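Local coordinates for protein adenylyltransferase VopS (Vibrio parahaemolyticus, PDB 3LET) that transfers AMP from ATP onto a threonine of the host Rho GTPases RhoA, Rac and Cdc42, blocking their effector interactions and actin assembly in infected cells, at residues A[29-33]-A[34-38]; A[47-51]-A[52-56]. One frame throughout, in Å; residues are numbered along the deposited sequence.

Interaction 1 (A[29-33]-A[34-38])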
# COMPACT_ATOMS: atom_id res chain seq x y z
N MET A 29 -31.17 15.15 5.98
CA MET A 29 -31.35 15.99 7.16
C MET A 29 -31.00 17.45 6.89
O MET A 29 -31.74 18.35 7.27
CB MET A 29 -30.51 15.46 8.33
CG MET A 29 -30.97 14.11 8.86
SD MET A 29 -30.01 13.49 10.25
CE MET A 29 -30.40 14.69 11.51
N LEU A 30 -29.87 17.69 6.22
CA LEU A 30 -29.39 19.06 6.00
C LEU A 30 -30.24 19.78 4.97
O LEU A 30 -30.50 20.97 5.10
CB LEU A 30 -27.93 19.05 5.53
CG LEU A 30 -27.28 20.43 5.30
CD1 LEU A 30 -27.35 21.32 6.57
CD2 LEU A 30 -25.84 20.27 4.84
N PHE A 31 -30.67 19.06 3.95
CA PHE A 31 -31.41 19.65 2.85
C PHE A 31 -32.92 19.53 3.07
O PHE A 31 -33.71 20.01 2.26
CB PHE A 31 -31.00 18.98 1.54
CG PHE A 31 -29.54 19.18 1.18
CD1 PHE A 31 -28.80 20.22 1.75
CD2 PHE A 31 -28.94 18.37 0.24
CE1 PHE A 31 -27.46 20.42 1.40
CE2 PHE A 31 -27.59 18.56 -0.11
CZ PHE A 31 -26.85 19.60 0.46
N LYS A 32 -33.30 18.90 4.17
CA LYS A 32 -34.71 18.70 4.48
C LYS A 32 -35.42 18.07 3.30
O LYS A 32 -36.44 18.59 2.83
CB LYS A 32 -35.35 20.04 4.83
CG LYS A 32 -34.61 20.80 5.92
CD LYS A 32 -35.02 22.26 5.97
CE LYS A 32 -34.66 22.89 7.30
NZ LYS A 32 -33.21 22.71 7.63
N ASP A 33 -34.88 16.97 2.80
CA ASP A 33 -35.44 16.30 1.64
C ASP A 33 -35.35 14.80 1.77
O ASP A 33 -34.30 14.20 1.53
CB ASP A 33 -34.72 16.74 0.37
CG ASP A 33 -35.46 16.33 -0.89
OD1 ASP A 33 -36.53 15.68 -0.75
OD2 ASP A 33 -34.98 16.63 -2.00
N ALA A 34 -36.47 14.19 2.13
CA ALA A 34 -36.52 12.75 2.37
C ALA A 34 -36.52 11.97 1.07
O ALA A 34 -36.44 10.75 1.07
CB ALA A 34 -37.76 12.42 3.19
N ASN A 35 -36.61 12.68 -0.06
CA ASN A 35 -36.56 12.04 -1.37
C ASN A 35 -35.15 11.83 -1.89
O ASN A 35 -34.95 11.31 -2.98
CB ASN A 35 -37.35 12.87 -2.37
CG ASN A 35 -38.81 12.53 -2.37
OD1 ASN A 35 -39.21 11.46 -2.82
ND2 ASN A 35 -39.63 13.44 -1.85
N LEU A 36 -34.17 12.26 -1.11
CA LEU A 36 -32.78 12.02 -1.44
C LEU A 36 -32.50 10.58 -1.02
O LEU A 36 -32.59 10.26 0.15
CB LEU A 36 -31.87 12.99 -0.68
CG LEU A 36 -32.04 14.48 -0.98
CD1 LEU A 36 -31.06 15.31 -0.14
CD2 LEU A 36 -31.86 14.79 -2.48
N LYS A 37 -32.17 9.71 -1.97
CA LYS A 37 -32.06 8.28 -1.68
C LYS A 37 -30.67 7.74 -1.99
O LYS A 37 -30.28 6.66 -1.51
CB LYS A 37 -33.10 7.51 -2.49
CG LYS A 37 -34.53 7.96 -2.25
CD LYS A 37 -34.89 7.92 -0.77
CE LYS A 37 -36.34 8.31 -0.54
NZ LYS A 37 -36.76 8.10 0.87
N THR A 38 -29.91 8.46 -2.80
CA THR A 38 -28.59 7.97 -3.18
C THR A 38 -27.59 9.09 -3.02
O THR A 38 -27.97 10.26 -2.95
CB THR A 38 -28.57 7.50 -4.65
OG1 THR A 38 -28.60 8.63 -5.51
CG2 THR A 38 -29.77 6.60 -4.96
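D33 and L36 meet as the first and last residues of a tight turn, and D33 supplies both acceptors that hold it. The amide N of L36 reaches back to D33 O at 3.3 Å, the bond that closes the turn; at 163° about the hydrogen it is nearly straight, although the donor stands well above the carbonyl plane. The second acceptor is the carboxylate: OD1 of D33 receives the amide N of N35 at 3.1 Å. Here too the donor lies out of plane, 55° above the carboxylate. CG of D33 is anti to its backbone N (chi1 -167°), a torsion that puts the carboxylate beside the carbonyl carbon, within reach of N35 N. It meets the definition of an Asx turn, with an aspartate oxygen accepting from the amide two residues on. The next carbonyl, A34 O, is taken by the ammonium group of K37, whose NZ approaches almost head-on at 2.7 Å. Past the turn, L36 O accepts from the side-chain amide of Q28, while D41 binds K37 N through a carboxylate oxygen and T38 OG1 through its backbone N. On the apolar side, L36 CG sits 3.8 Å from D33 CB, and its methyl CD1 comes to the edge of the F31 ring, 3.7 Å from F31 CD2 and near the ring plane. The side chains of F31 and L36 cross at about a right angle. F31 also packs on L61 and L64 of helix 58-75 and on A45 of helix 39-45, so the turn meets these helices through F31. With helical backbone angles at both A34 and N35, D33 to L36 form a type I beta turn overlaid by an Asx turn, in the loop linking helix 23-30 to the T38 N-cap of helix 39-45.

Interaction 2 (A[47-51]-A[52-56])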
# COMPACT_ATOMS: atom_id res chain seq x y z
N ALA A 47 -26.39 21.98 -6.52
CA ALA A 47 -26.62 23.05 -7.50
C ALA A 47 -27.83 23.87 -7.09
O ALA A 47 -27.99 25.04 -7.49
CB ALA A 47 -26.84 22.45 -8.91
N LYS A 48 -28.69 23.26 -6.29
CA LYS A 48 -29.96 23.86 -5.93
C LYS A 48 -29.88 24.76 -4.69
O LYS A 48 -30.87 25.41 -4.32
CB LYS A 48 -30.96 22.74 -5.67
CG LYS A 48 -31.10 21.78 -6.87
CD LYS A 48 -32.08 20.65 -6.55
CE LYS A 48 -32.21 19.66 -7.71
NZ LYS A 48 -32.84 20.27 -8.91
N LEU A 49 -28.72 24.82 -4.05
CA LEU A 49 -28.58 25.54 -2.80
C LEU A 49 -28.45 27.02 -3.09
O LEU A 49 -27.76 27.43 -4.03
CB LEU A 49 -27.35 25.06 -2.03
CG LEU A 49 -27.42 23.57 -1.67
CD1 LEU A 49 -26.18 23.16 -0.90
CD2 LEU A 49 -28.69 23.28 -0.87
N ASP A 50 -29.11 27.83 -2.27
CA ASP A 50 -29.03 29.27 -2.48
C ASP A 50 -27.67 29.76 -1.98
O ASP A 50 -27.05 29.11 -1.15
CB ASP A 50 -30.18 29.99 -1.79
CG ASP A 50 -29.73 30.86 -0.65
OD1 ASP A 50 -29.71 32.10 -0.83
OD2 ASP A 50 -29.39 30.30 0.41
N SER A 51 -27.19 30.88 -2.51
CA SER A 51 -25.80 31.30 -2.26
C SER A 51 -25.51 31.59 -0.79
O SER A 51 -24.40 31.40 -0.31
CB SER A 51 -25.49 32.58 -3.06
OG SER A 51 -25.60 32.35 -4.46
N LYS A 52 -26.52 32.07 -0.07
CA LYS A 52 -26.27 32.48 1.31
C LYS A 52 -26.10 31.24 2.16
O LYS A 52 -25.27 31.18 3.06
CB LYS A 52 -27.42 33.33 1.83
CG LYS A 52 -27.39 33.57 3.33
CD LYS A 52 -28.45 34.60 3.70
CE LYS A 52 -28.50 34.90 5.18
NZ LYS A 52 -29.59 35.88 5.47
N MET A 53 -26.90 30.24 1.85
CA MET A 53 -26.87 28.96 2.54
C MET A 53 -25.51 28.31 2.34
O MET A 53 -24.90 27.83 3.28
CB MET A 53 -27.99 28.10 1.98
CG MET A 53 -28.33 26.93 2.84
SD MET A 53 -27.27 25.63 2.28
CE MET A 53 -28.04 24.21 3.08
N VAL A 54 -25.03 28.32 1.11
CA VAL A 54 -23.71 27.77 0.80
C VAL A 54 -22.61 28.46 1.60
O VAL A 54 -21.68 27.81 2.06
CB VAL A 54 -23.42 27.84 -0.73
CG1 VAL A 54 -21.97 27.57 -1.03
CG2 VAL A 54 -24.34 26.86 -1.47
N LYS A 55 -22.69 29.78 1.77
CA LYS A 55 -21.70 30.47 2.59
C LYS A 55 -21.84 30.16 4.08
O LYS A 55 -20.86 29.91 4.77
CB LYS A 55 -21.78 31.98 2.40
CG LYS A 55 -21.41 32.46 1.01
CD LYS A 55 -22.14 33.75 0.68
CE LYS A 55 -21.89 34.19 -0.76
NZ LYS A 55 -20.51 34.70 -0.97
N SER A 56 -23.06 30.15 4.58
CA SER A 56 -23.24 30.03 6.02
C SER A 56 -22.95 28.61 6.48
O SER A 56 -22.61 28.37 7.64
CB SER A 56 -24.66 30.44 6.43
OG SER A 56 -25.62 29.61 5.79
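K52 N, in the first turn of helix 51-56, donates a weak hydrogen bond to D50 OD1 at 3.3 Å. The K52 side chain starts alongside that of D50, pointing the same way, and then runs on extended. M53 is held more firmly: its amide N donates to D50 OD2 at 2.9 Å, with a 151° angle at the hydrogen, from a position 40° above the carboxylate plane. D50 is thus the N-cap of the helix, one carboxylate spanning two amides that have no preceding turn to bind. The helix dipole would be expected to stabilise its negative charge. An ATP-binding role has been inferred for L49, D50 and S51 from relatives; in this structure the D50 carboxylate is engaged in capping the helix. The bend of M53 at chi2 (-89°) brings its thioether to L49, where CE lies 4.1 Å from the methyl CD2. V54 follows with the first regular helical bond, its N meeting D50 O at 3.1 Å nearly along the C=O axis; its CG2 packs against L49 CB at 3.6 Å, the two side chains crossing at about a right angle, and V54 also touches V106 and Q110 of helix 105-111. K55 N continues the ladder to S51 O at 3.1 Å, and the methylenes of K55 pass the same oxygen, CG at 3.4 Å. At S56, the backbone N binds K52 O at 2.9 Å.

In the fold
Interaction 1 comes first along the chain, helix 39-45 separates it from interaction 2, and their centres are about 16 Å apart. Both belong to the VopS N-terminal domain, on the same side of the chain's centre, with their own centres about 36 and 39 Å from it. They meet directly through apolar atoms: F31 CE1 is 3.8 Å from L49 CD1 and 4.2 Å from M53 CE. One aromatic ring therefore joins the loop after helix 23-30 to the start of helix 51-56. Consecutive helix connections are packed together at this end of the elongated, largely helical chain, whereas the adenylyltransferase activity is assigned to the separate fido domain.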